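Local coordinates for uncharacterized protein (Bacteroides fragilis, PDB 3NNG) that is of unknown function but contains an F5/8 type C domain that binds a calcium ion and may, as in relatives, recognise carbohydrates or other ligands, at residues D32-A35 and A39-A42; C62-V67 and T149-I154; K97-K100 and E105-T108; P123-I128 and N155-Q160. The protein carries 1 engineered substitution. All coordinates share one frame; numbering follows the deposited sequence.

Contact 1 of 4, residues D32-A35 and A39-A42; sequences DDDA and AHLA. With CA (calcium ion), chain C.
H40 brings the CE1 corner of its imidazole up to the backbone of the short helix that begins at D34: H40 CE1 lies 3.4 Å from D34 O. The carboxylate of D34 reaches the same ring at its rim, OD1 lying in the imidazole plane and 4.1 Å from H40 ND1, while the two flat groups are turned 75° against each other. One residue on, L41 CD1 leans on the carbonyl of A35, at 3.5 Å from A35 O. The imidazole gets there because its CG sits between the backbone N and the carbonyl carbon (chi1 62°), which lays the ring back over its own neighbour, so that L41 CG comes under one face.

No direct hydrogen bond joins the two segments. A water does the joining, donating to D34 OD1 at 2.9 Å and accepting from A39 N at 2.8 Å, and so takes up an N-H at the start of the 3-10 turn 39-42. That turn is closed by A42 N to A39 O. Further out, A39 packs on V24 and C26 of strand 23-26, and A39 O accepts the indole N-H of W64. L41 turns its carbonyl the other way, onto the calcium ion, with L41 O 2.4 Å from the metal; D44, E46, T49, A152 and E153 also bind the ion.

The 39-42 turn is therefore held by metal and core, whereas the helix start meets it through one water and two carbonyl oxygens. The D34 carboxylate, close but not bonded to H40 ND1, would probably favour a protonated imidazole.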
loop_
_atom_site.group_PDB
_atom_site.type_symbol
_atom_site.label_atom_id
_atom_site.label_comp_id
_atom_site.label_asym_id
_atom_site.label_seq_id
_atom_site.Cartn_x
_atom_site.Cartn_y
_atom_site.Cartn_z
ATOM N N ASP A 32 -12.939 14.402 0.426
ATOM C CA ASP A 32 -13.969 13.655 1.139
ATOM C C ASP A 32 -14.858 12.899 0.151
ATOM O O ASP A 32 -16.058 12.728 0.377
ATOM C CB ASP A 32 -14.813 14.592 2.023
ATOM C CG ASP A 32 -14.063 15.088 3.247
ATOM O OD1 ASP A 32 -13.111 14.422 3.679
ATOM O OD2 ASP A 32 -14.449 16.141 3.789
ATOM N N ASP A 33 -14.261 12.453 -0.949
ATOM C CA ASP A 33 -15.020 11.800 -2.004
ATOM C C ASP A 33 -14.676 10.312 -2.020
ATOM O O ASP A 33 -13.792 9.879 -2.773
ATOM C CB ASP A 33 -14.699 12.444 -3.350
ATOM C CG ASP A 33 -15.708 12.097 -4.414
ATOM O OD1 ASP A 33 -16.457 11.113 -4.243
ATOM O OD2 ASP A 33 -15.743 12.821 -5.423
ATOM N N ASP A 34 -15.368 9.543 -1.176
ATOM C CA ASP A 34 -15.043 8.133 -0.946
ATOM C C ASP A 34 -15.194 7.274 -2.203
ATOM O O ASP A 34 -14.359 6.416 -2.478
ATOM C CB ASP A 34 -15.912 7.573 0.183
ATOM C CG ASP A 34 -15.334 6.319 0.790
ATOM O OD1 ASP A 34 -14.194 5.956 0.442
ATOM O OD2 ASP A 34 -16.013 5.696 1.626
ATOM N N ALA A 35 -16.266 7.509 -2.958
ATOM C CA ALA A 35 -16.523 6.795 -4.199
ATOM C C ALA A 35 -15.434 7.030 -5.243
ATOM O O ALA A 35 -15.167 6.164 -6.077
ATOM C CB ALA A 35 -17.873 7.207 -4.757
ATOM N N ALA A 39 -10.198 4.278 -0.080
ATOM C CA ALA A 39 -9.159 3.271 0.140
ATOM C C ALA A 39 -9.346 2.014 -0.707
ATOM O O ALA A 39 -8.362 1.422 -1.180
ATOM C CB ALA A 39 -9.092 2.909 1.615
ATOM N N HIS A 40 -10.607 1.618 -0.896
ATOM C CA HIS A 40 -10.948 0.362 -1.566
ATOM C C HIS A 40 -10.565 0.425 -3.041
ATOM O O HIS A 40 -10.358 -0.600 -3.687
ATOM C CB HIS A 40 -12.452 0.077 -1.424
ATOM C CG HIS A 40 -13.322 1.117 -2.062
ATOM N ND1 HIS A 40 -13.641 2.309 -1.438
ATOM C CD2 HIS A 40 -13.933 1.156 -3.268
ATOM C CE1 HIS A 40 -14.409 3.028 -2.228
ATOM N NE2 HIS A 40 -14.600 2.355 -3.353
ATOM N N LEU A 41 -10.471 1.635 -3.577
ATOM C CA LEU A 41 -10.068 1.784 -4.974
ATOM C C LEU A 41 -8.623 1.365 -5.207
ATOM O O LEU A 41 -8.246 1.101 -6.329
ATOM C CB LEU A 41 -10.303 3.209 -5.484
ATOM C CG LEU A 41 -11.761 3.686 -5.468
ATOM C CD1 LEU A 41 -11.864 5.137 -5.914
ATOM C CD2 LEU A 41 -12.655 2.811 -6.345
ATOM N N ALA A 42 -7.813 1.288 -4.156
ATOM C CA ALA A 42 -6.445 0.786 -4.317
ATOM C C ALA A 42 -6.350 -0.737 -4.502
ATOM O O ALA A 42 -5.281 -1.258 -4.847
ATOM C CB ALA A 42 -5.574 1.219 -3.140
HETATM CA CA CA C . -7.526 0.790 -8.577
HETATM O O HOH W 1 -12.003 4.875 2.022
#

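Contact 2 of 4, residues C62-V67 and T149-I154; sequences CWWNTV and TGFAEI. With CA (calcium ion), chain C.
W64 presents one face of its indole to both F151 and I154, and these three side chains carry the contact. F151 comes in edge first over the five-membered ring, a T-shaped pair with centroids 5.3 Å apart and planes at 66°; its CZ also reaches the base of the tryptophan, 3.8 Å from W64 CB. I154 takes the other end of the indole. Its CG2 methyl stands 3.9 Å from the centroid of the W64 six-membered ring, 20° off the normal, a CH-pi contact. With CG opposite the backbone N (chi1 -179°), the indole lies with one face over both partners. Near the start of the two segments C62 SG adds a smaller touch, 3.8 Å from T149 CG2.

The touching parts of the segments run nearly the same way and share no hydrogen bond; they meet through side chains inside the beta sandwich expected of an F5/8 type C domain.

Between F151 and I154 the chain bends away from the indole, and there A152 O, 2.5 Å from the calcium ion, and E153 OE2 both bind it, while E153 OE1 pairs with R19. Apolar packing thus flanks a metal-binding bend, and the ion and R19 would probably share the carboxylate's charge.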
loop_
_atom_site.group_PDB
_atom_site.type_symbol
_atom_site.label_atom_id
_atom_site.label_comp_id
_atom_site.label_asym_id
_atom_site.label_seq_id
_atom_site.Cartn_x
_atom_site.Cartn_y
_atom_site.Cartn_z
ATOM N N CYS A 62 -0.560 10.391 6.768
ATOM C CA CYS A 62 -0.875 9.896 5.428
ATOM C C CYS A 62 -0.622 8.400 5.367
ATOM O O CYS A 62 0.534 7.960 5.384
ATOM C CB CYS A 62 -0.006 10.606 4.389
ATOM S SG CYS A 62 -0.393 10.156 2.666
ATOM N N TRP A 63 -1.689 7.611 5.304
ATOM C CA TRP A 63 -1.519 6.159 5.385
ATOM C C TRP A 63 -2.692 5.366 4.798
ATOM O O TRP A 63 -3.808 5.881 4.651
ATOM C CB TRP A 63 -1.231 5.734 6.831
ATOM C CG TRP A 63 -2.283 6.182 7.819
ATOM C CD1 TRP A 63 -2.256 7.308 8.596
ATOM C CD2 TRP A 63 -3.521 5.517 8.120
ATOM N NE1 TRP A 63 -3.401 7.388 9.356
ATOM C CE2 TRP A 63 -4.190 6.299 9.086
ATOM C CE3 TRP A 63 -4.134 4.342 7.657
ATOM C CZ2 TRP A 63 -5.440 5.941 9.600
ATOM C CZ3 TRP A 63 -5.377 3.989 8.169
ATOM C CH2 TRP A 63 -6.013 4.784 9.132
ATOM N N TRP A 64 -2.409 4.119 4.442
ATOM C CA TRP A 64 -3.406 3.201 3.913
ATOM C C TRP A 64 -3.233 1.873 4.658
ATOM O O TRP A 64 -2.113 1.449 4.943
ATOM C CB TRP A 64 -3.240 3.047 2.391
ATOM C CG TRP A 64 -4.248 2.126 1.711
ATOM C CD1 TRP A 64 -5.372 2.490 0.987
ATOM C CD2 TRP A 64 -4.187 0.694 1.653
ATOM N NE1 TRP A 64 -6.004 1.363 0.495
ATOM C CE2 TRP A 64 -5.310 0.253 0.903
ATOM C CE3 TRP A 64 -3.293 -0.259 2.167
ATOM C CZ2 TRP A 64 -5.558 -1.095 0.667
ATOM C CZ3 TRP A 64 -3.544 -1.609 1.930
ATOM C CH2 TRP A 64 -4.667 -2.013 1.184
ATOM N N ASN A 65 -4.343 1.231 4.996
ATOM C CA ASN A 65 -4.323 0.103 5.924
ATOM C C ASN A 65 -5.244 -0.991 5.427
ATOM O O ASN A 65 -6.303 -0.695 4.860
ATOM C CB ASN A 65 -4.788 0.562 7.309
ATOM C CG ASN A 65 -4.644 -0.517 8.372
ATOM O OD1 ASN A 65 -5.526 -1.367 8.548
ATOM N ND2 ASN A 65 -3.533 -0.483 9.089
ATOM N N THR A 66 -4.844 -2.247 5.623
ATOM C CA THR A 66 -5.726 -3.372 5.334
ATOM C C THR A 66 -5.730 -4.404 6.466
ATOM O O THR A 66 -4.674 -4.790 6.990
ATOM C CB THR A 66 -5.384 -4.064 3.982
ATOM O OG1 THR A 66 -6.305 -5.138 3.745
ATOM C CG2 THR A 66 -3.955 -4.619 3.991
ATOM N N VAL A 67 -6.930 -4.816 6.861
ATOM C CA VAL A 67 -7.095 -5.999 7.693
ATOM C C VAL A 67 -7.268 -7.177 6.744
ATOM O O VAL A 67 -8.231 -7.224 5.979
ATOM C CB VAL A 67 -8.355 -5.894 8.585
ATOM C CG1 VAL A 67 -8.368 -7.011 9.624
ATOM C CG2 VAL A 67 -8.422 -4.533 9.263
ATOM N N THR A 149 -0.593 12.479 -2.220
ATOM C CA THR A 149 -0.137 11.257 -2.864
ATOM C C THR A 149 -1.225 10.175 -2.800
ATOM O O THR A 149 -2.338 10.416 -2.312
ATOM C CB THR A 149 1.227 10.764 -2.249
ATOM O OG1 THR A 149 1.809 9.741 -3.069
ATOM C CG2 THR A 149 1.046 10.229 -0.825
ATOM N N GLY A 150 -0.898 8.985 -3.292
ATOM C CA GLY A 150 -1.820 7.865 -3.272
ATOM C C GLY A 150 -1.289 6.771 -4.177
ATOM O O GLY A 150 -0.122 6.797 -4.548
ATOM N N PHE A 151 -2.142 5.818 -4.536
ATOM C CA PHE A 151 -1.752 4.790 -5.496
ATOM C C PHE A 151 -2.973 4.051 -6.017
ATOM O O PHE A 151 -3.984 3.956 -5.328
ATOM C CB PHE A 151 -0.702 3.823 -4.925
ATOM C CG PHE A 151 -0.975 3.372 -3.504
ATOM C CD1 PHE A 151 -0.128 3.748 -2.471
ATOM C CD2 PHE A 151 -2.056 2.545 -3.212
ATOM C CE1 PHE A 151 -0.365 3.330 -1.163
ATOM C CE2 PHE A 151 -2.303 2.120 -1.921
ATOM C CZ PHE A 151 -1.458 2.519 -0.879
ATOM N N ALA A 152 -2.881 3.557 -7.249
ATOM C CA ALA A 152 -4.053 3.023 -7.926
ATOM C C ALA A 152 -4.228 1.566 -7.591
ATOM O O ALA A 152 -5.339 1.072 -7.521
ATOM C CB ALA A 152 -3.946 3.218 -9.418
ATOM N N GLU A 153 -3.118 0.884 -7.360
ATOM C CA GLU A 153 -3.156 -0.531 -7.053
ATOM C C GLU A 153 -2.041 -0.878 -6.096
ATOM O O GLU A 153 -0.881 -0.596 -6.372
ATOM C CB GLU A 153 -2.997 -1.342 -8.342
ATOM C CG GLU A 153 -4.289 -1.419 -9.132
ATOM C CD GLU A 153 -5.366 -2.156 -8.350
ATOM O OE1 GLU A 153 -5.111 -3.302 -7.930
ATOM O OE2 GLU A 153 -6.453 -1.595 -8.145
ATOM N N ILE A 154 -2.404 -1.482 -4.970
ATOM C CA ILE A 154 -1.434 -2.082 -4.073
ATOM C C ILE A 154 -1.714 -3.575 -3.930
ATOM O O ILE A 154 -2.868 -4.003 -3.925
ATOM C CB ILE A 154 -1.466 -1.448 -2.686
ATOM C CG1 ILE A 154 -0.303 -1.995 -1.849
ATOM C CG2 ILE A 154 -2.838 -1.696 -2.004
ATOM C CD1 ILE A 154 -0.046 -1.191 -0.585
HETATM CA CA CA C . -7.526 0.790 -8.577
#

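Contact 3 of 4, residues K97-K100 and E105-T108; sequences KVRK and EWVT
R99 and W106 pack side chain on side chain across the beta hairpin formed by strands 93-100 and 107-114. Starting at the root, R99 CB sits over the face of the indole, 4.1 Å from the centroid of the W106 six-membered ring and 14° off its normal. R99 CG, anti to the backbone N (chi1 -164°), moves on to the backbone just before the partner strand and lies 3.6 Å from E105 O. CD returns to the indole, 3.9 Å from W106 NE1. A bend at chi3 then swings the guanidinium away from the ring face, leaving the two planes 76° apart, so it is the aliphatic part of the arginine that covers the tryptophan. At the tip, NE forms a salt bridge with E137 on strand 124-144, and NH1 donates to E103 O in the turn of the hairpin.

The backbones are tied at the antiparallel hydrogen-bonded pair V98 and V107: V98 N to V107 O is 2.9 Å, and the return bond, V107 N to V98 O, is 2.8 Å and almost straight. K97 and T108 project on one side of the sheet, their side chains side by side and pointing the same way, and K97 CB lies 3.9 Å from W106 CE3. Toward the turn a water replaces direct pairing, accepting from K100 N and donating to E105 O, each at 2.7 Å.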
loop_
_atom_site.group_PDB
_atom_site.type_symbol
_atom_site.label_atom_id
_atom_site.label_comp_id
_atom_site.label_asym_id
_atom_site.label_seq_id
_atom_site.Cartn_x
_atom_site.Cartn_y
_atom_site.Cartn_z
ATOM N N LYS A 97 4.203 -0.771 8.594
ATOM C CA LYS A 97 3.963 -1.447 9.865
ATOM C C LYS A 97 3.010 -2.611 9.637
ATOM O O LYS A 97 2.073 -2.502 8.848
ATOM C CB LYS A 97 3.365 -0.499 10.914
ATOM C CG LYS A 97 4.245 0.698 11.257
ATOM C CD LYS A 97 3.763 1.397 12.523
ATOM C CE LYS A 97 4.932 2.017 13.288
ATOM N NZ LYS A 97 5.671 3.081 12.538
ATOM N N VAL A 98 3.247 -3.721 10.337
ATOM C CA VAL A 98 2.326 -4.857 10.314
ATOM C C VAL A 98 1.962 -5.264 11.728
ATOM O O VAL A 98 2.672 -4.939 12.681
ATOM C CB VAL A 98 2.934 -6.076 9.596
ATOM C CG1 VAL A 98 3.279 -5.722 8.150
ATOM C CG2 VAL A 98 4.187 -6.531 10.322
ATOM N N ARG A 99 0.839 -5.963 11.850
ATOM C CA ARG A 99 0.416 -6.560 13.109
ATOM C C ARG A 99 0.195 -8.050 12.840
ATOM O O ARG A 99 -0.517 -8.429 11.909
ATOM C CB ARG A 99 -0.880 -5.905 13.607
ATOM C CG ARG A 99 -1.206 -6.160 15.072
ATOM C CD ARG A 99 -2.553 -5.550 15.450
ATOM N NE ARG A 99 -3.606 -5.955 14.513
ATOM C CZ ARG A 99 -4.206 -7.144 14.511
ATOM N NH1 ARG A 99 -3.867 -8.071 15.404
ATOM N NH2 ARG A 99 -5.143 -7.414 13.601
ATOM N N LYS A 100 0.822 -8.898 13.637
ATOM C CA LYS A 100 0.667 -10.327 13.444
ATOM C C LYS A 100 -0.622 -10.785 14.107
ATOM O O LYS A 100 -1.087 -10.164 15.071
ATOM C CB LYS A 100 1.899 -11.078 13.963
ATOM C CG LYS A 100 3.158 -10.774 13.136
ATOM C CD LYS A 100 4.446 -11.079 13.890
ATOM C CE LYS A 100 5.045 -12.423 13.468
ATOM N NZ LYS A 100 6.540 -12.383 13.412
ATOM N N GLU A 105 0.104 -5.525 19.592
ATOM C CA GLU A 105 1.185 -4.592 19.341
ATOM C C GLU A 105 1.608 -4.678 17.875
ATOM O O GLU A 105 1.582 -5.754 17.276
ATOM C CB GLU A 105 2.363 -4.904 20.265
ATOM C CG GLU A 105 2.027 -4.790 21.742
ATOM C CD GLU A 105 1.813 -3.349 22.195
ATOM O OE1 GLU A 105 2.607 -2.461 21.798
ATOM O OE2 GLU A 105 0.855 -3.109 22.961
ATOM N N TRP A 106 1.986 -3.541 17.305
ATOM C CA TRP A 106 2.416 -3.478 15.922
ATOM C C TRP A 106 3.928 -3.575 15.846
ATOM O O TRP A 106 4.632 -3.184 16.777
ATOM C CB TRP A 106 1.982 -2.159 15.289
ATOM C CG TRP A 106 0.502 -2.004 15.099
ATOM C CD1 TRP A 106 -0.442 -1.847 16.075
ATOM C CD2 TRP A 106 -0.200 -1.953 13.847
ATOM N NE1 TRP A 106 -1.694 -1.722 15.505
ATOM C CE2 TRP A 106 -1.570 -1.772 14.140
ATOM C CE3 TRP A 106 0.195 -2.039 12.507
ATOM C CZ2 TRP A 106 -2.544 -1.679 13.142
ATOM C CZ3 TRP A 106 -0.778 -1.945 11.518
ATOM C CH2 TRP A 106 -2.133 -1.770 11.844
ATOM N N VAL A 107 4.419 -4.089 14.722
ATOM C CA VAL A 107 5.842 -4.143 14.464
ATOM C C VAL A 107 6.163 -3.276 13.246
ATOM O O VAL A 107 5.474 -3.339 12.217
ATOM C CB VAL A 107 6.292 -5.588 14.249
ATOM C CG1 VAL A 107 5.980 -6.426 15.494
ATOM C CG2 VAL A 107 5.578 -6.178 13.078
ATOM N N THR A 108 7.183 -2.436 13.376
ATOM C CA THR A 108 7.591 -1.563 12.275
ATOM C C THR A 108 8.706 -2.225 11.476
ATOM O O THR A 108 9.649 -2.763 12.046
ATOM C CB THR A 108 8.106 -0.199 12.782
ATOM O OG1 THR A 108 7.298 0.249 13.871
ATOM C CG2 THR A 108 8.071 0.843 11.668
HETATM O O HOH W 2 2.339 -7.807 15.618
#

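Contact 4 of 4, residues P123-I128 and N155-Q160; sequences PQYAAI and NLYEKQ. Engineered in segment 155-160: E158 (natural residue Val).
Y125 and Y157 make the contact between these two strands, ring against ring. The CE1 corner of Y125 lies 3.4 Å from Y157 OH and 3.8 Å from Y157 CZ, and further along the same side Y125 CD1 is 4.0 Å from Y157 CE1. Seen from Y125, the phenol end of Y157 arrives at the ring edge, close to its plane. The planes are inclined at 53° with centroids 5.8 Å apart, which is neither a stack nor a T-shaped pair; the long axes of the two side chains cross at roughly a right angle. With CG beside the backbone N (chi1 -57°), Y125 brings its ring end nearer to Y157, whose CB already points at the other segment. W14 of strand 14-16 adds a third ring, meeting Y157 and also touching Y125.

The spacing of the strands is set by backbone hydrogen bonding through an intermediate strand. Within the antiparallel sheet of this F5/8 type C beta sandwich, strand 71-79 pairs with both 124-144 and 148-159: Q124, A126 and I128 bond to V79, F77 and T75, and N155 bonds to S78. Accordingly Y125 and N155 have their CA atoms 9.2 Å apart, and the two tyrosines meet over the strand between them.

The polar interactions start from the same place. Y157 OH is hydrogen-bonded to S78 OG on that middle strand, which pins the phenol end where Y125 touches it. One residue beyond Y157, the engineered E158 forms a salt bridge to R70 through OE2.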
loop_
_atom_site.group_PDB
_atom_site.type_symbol
_atom_site.label_atom_id
_atom_site.label_comp_id
_atom_site.label_asym_id
_atom_site.label_seq_id
_atom_site.Cartn_x
_atom_site.Cartn_y
_atom_site.Cartn_z
ATOM N N PRO A 123 3.768 -1.857 -11.767
ATOM C CA PRO A 123 4.044 -1.708 -10.334
ATOM C C PRO A 123 5.535 -1.778 -10.042
ATOM O O PRO A 123 6.295 -2.261 -10.865
ATOM C CB PRO A 123 3.335 -2.905 -9.691
ATOM C CG PRO A 123 2.873 -3.782 -10.815
ATOM C CD PRO A 123 3.371 -3.231 -12.115
ATOM N N GLN A 124 5.933 -1.267 -8.883
ATOM C CA GLN A 124 7.267 -1.483 -8.361
ATOM C C GLN A 124 7.115 -2.322 -7.108
ATOM O O GLN A 124 6.132 -2.193 -6.381
ATOM C CB GLN A 124 7.971 -0.158 -8.050
ATOM C CG GLN A 124 8.242 0.679 -9.285
ATOM C CD GLN A 124 8.835 2.017 -8.954
ATOM O OE1 GLN A 124 9.781 2.119 -8.169
ATOM N NE2 GLN A 124 8.280 3.065 -9.547
ATOM N N TYR A 125 8.098 -3.180 -6.862
ATOM C CA TYR A 125 8.002 -4.195 -5.840
ATOM C C TYR A 125 8.958 -3.891 -4.700
ATOM O O TYR A 125 10.114 -3.533 -4.917
ATOM C CB TYR A 125 8.291 -5.562 -6.457
ATOM C CG TYR A 125 7.367 -5.894 -7.606
ATOM C CD1 TYR A 125 6.194 -6.615 -7.395
ATOM C CD2 TYR A 125 7.658 -5.482 -8.897
ATOM C CE1 TYR A 125 5.349 -6.909 -8.437
ATOM C CE2 TYR A 125 6.815 -5.773 -9.947
ATOM C CZ TYR A 125 5.666 -6.485 -9.711
ATOM O OH TYR A 125 4.820 -6.781 -10.753
ATOM N N ALA A 126 8.468 -4.008 -3.475
ATOM C CA ALA A 126 9.324 -3.774 -2.327
ATOM C C ALA A 126 9.352 -5.046 -1.494
ATOM O O ALA A 126 8.324 -5.479 -0.977
ATOM C CB ALA A 126 8.826 -2.597 -1.512
ATOM N N ALA A 127 10.533 -5.647 -1.393
ATOM C CA ALA A 127 10.713 -6.899 -0.674
ATOM C C ALA A 127 10.627 -6.714 0.841
ATOM O O ALA A 127 11.095 -5.715 1.389
ATOM C CB ALA A 127 12.056 -7.535 -1.063
ATOM N N ILE A 128 10.009 -7.685 1.508
ATOM C CA ILE A 128 10.014 -7.749 2.965
ATOM C C ILE A 128 10.875 -8.943 3.368
ATOM O O ILE A 128 10.543 -10.104 3.070
ATOM C CB ILE A 128 8.599 -7.928 3.533
ATOM C CG1 ILE A 128 7.695 -6.773 3.112
ATOM C CG2 ILE A 128 8.643 -8.030 5.062
ATOM C CD1 ILE A 128 7.976 -5.505 3.841
ATOM N N ASN A 155 -0.648 -4.358 -3.829
ATOM C CA ASN A 155 -0.755 -5.792 -3.632
ATOM C C ASN A 155 0.190 -6.241 -2.544
ATOM O O ASN A 155 1.215 -5.603 -2.305
ATOM C CB ASN A 155 -0.419 -6.531 -4.922
ATOM C CG ASN A 155 -1.562 -6.514 -5.902
ATOM O OD1 ASN A 155 -2.499 -7.305 -5.789
ATOM N ND2 ASN A 155 -1.507 -5.599 -6.862
ATOM N N LEU A 156 -0.161 -7.334 -1.878
ATOM C CA LEU A 156 0.754 -7.969 -0.942
ATOM C C LEU A 156 1.070 -9.342 -1.501
ATOM O O LEU A 156 0.220 -9.953 -2.157
ATOM C CB LEU A 156 0.118 -8.082 0.450
ATOM C CG LEU A 156 0.332 -6.961 1.473
ATOM C CD1 LEU A 156 0.320 -5.581 0.834
ATOM C CD2 LEU A 156 -0.717 -7.050 2.627
ATOM N N TYR A 157 2.283 -9.832 -1.242
ATOM C CA TYR A 157 2.735 -11.105 -1.824
ATOM C C TYR A 157 3.161 -12.124 -0.780
ATOM O O TYR A 157 3.632 -11.771 0.317
ATOM C CB TYR A 157 3.885 -10.865 -2.810
ATOM C CG TYR A 157 3.487 -9.962 -3.955
ATOM C CD1 TYR A 157 3.667 -8.595 -3.868
ATOM C CD2 TYR A 157 2.888 -10.476 -5.105
ATOM C CE1 TYR A 157 3.286 -7.751 -4.910
ATOM C CE2 TYR A 157 2.492 -9.645 -6.144
ATOM C CZ TYR A 157 2.698 -8.278 -6.039
ATOM O OH TYR A 157 2.316 -7.420 -7.056
ATOM N N GLU A 158 2.990 -13.393 -1.138
ATOM C CA GLU A 158 3.435 -14.509 -0.316
ATOM C C GLU A 158 4.123 -15.507 -1.251
ATOM O O GLU A 158 3.918 -15.465 -2.472
ATOM C CB GLU A 158 2.242 -15.167 0.373
ATOM C CG GLU A 158 1.320 -15.893 -0.594
ATOM C CD GLU A 158 0.016 -16.317 0.051
ATOM O OE1 GLU A 158 0.021 -16.628 1.261
ATOM O OE2 GLU A 158 -1.017 -16.336 -0.653
ATOM N N LYS A 159 4.952 -16.381 -0.689
ATOM C CA LYS A 159 5.654 -17.385 -1.487
ATOM C C LYS A 159 4.722 -18.489 -1.939
ATOM O O LYS A 159 3.991 -19.077 -1.130
ATOM C CB LYS A 159 6.856 -17.964 -0.740
ATOM C CG LYS A 159 8.127 -17.146 -0.951
ATOM C CD LYS A 159 9.304 -17.701 -0.165
ATOM C CE LYS A 159 10.112 -16.579 0.477
ATOM N NZ LYS A 159 10.607 -15.573 -0.515
ATOM N N GLN A 160 4.745 -18.751 -3.243
ATOM C CA GLN A 160 3.991 -19.852 -3.822
ATOM C C GLN A 160 4.639 -21.159 -3.423
ATOM O O GLN A 160 5.831 -21.204 -3.100
ATOM C CB GLN A 160 3.972 -19.760 -5.351
ATOM C CG GLN A 160 3.404 -18.464 -5.888
ATOM C CD GLN A 160 2.476 -18.672 -7.075
ATOM O OE1 GLN A 160 2.733 -18.172 -8.173
ATOM N NE2 GLN A 160 1.389 -19.412 -6.858
#

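In the fold
Contacts 1 and 2 form one unit around the calcium ion: L41 comes from the first, A152 and E153 from the second. Besides the bond to the W64 indole, A42 O and I154 N probably join them by a hydrogen bond of 2.9 Å, and their centres are about 10 Å apart. Contact 4 continues along strand 148-159 from contact 2; their centres are about 15 Å apart, and T66 CG2 approaches L156 CD2 to 4.3 Å. The side chain of Y157 is about 13 Å from the calcium. Contact 3 is a surface hairpin on the same sheet, its centre about 16 Å from that of contact 2 and about 24 Å from that of contact 1. Contacts 1 and 4 lie on opposite sides of the chain's centre.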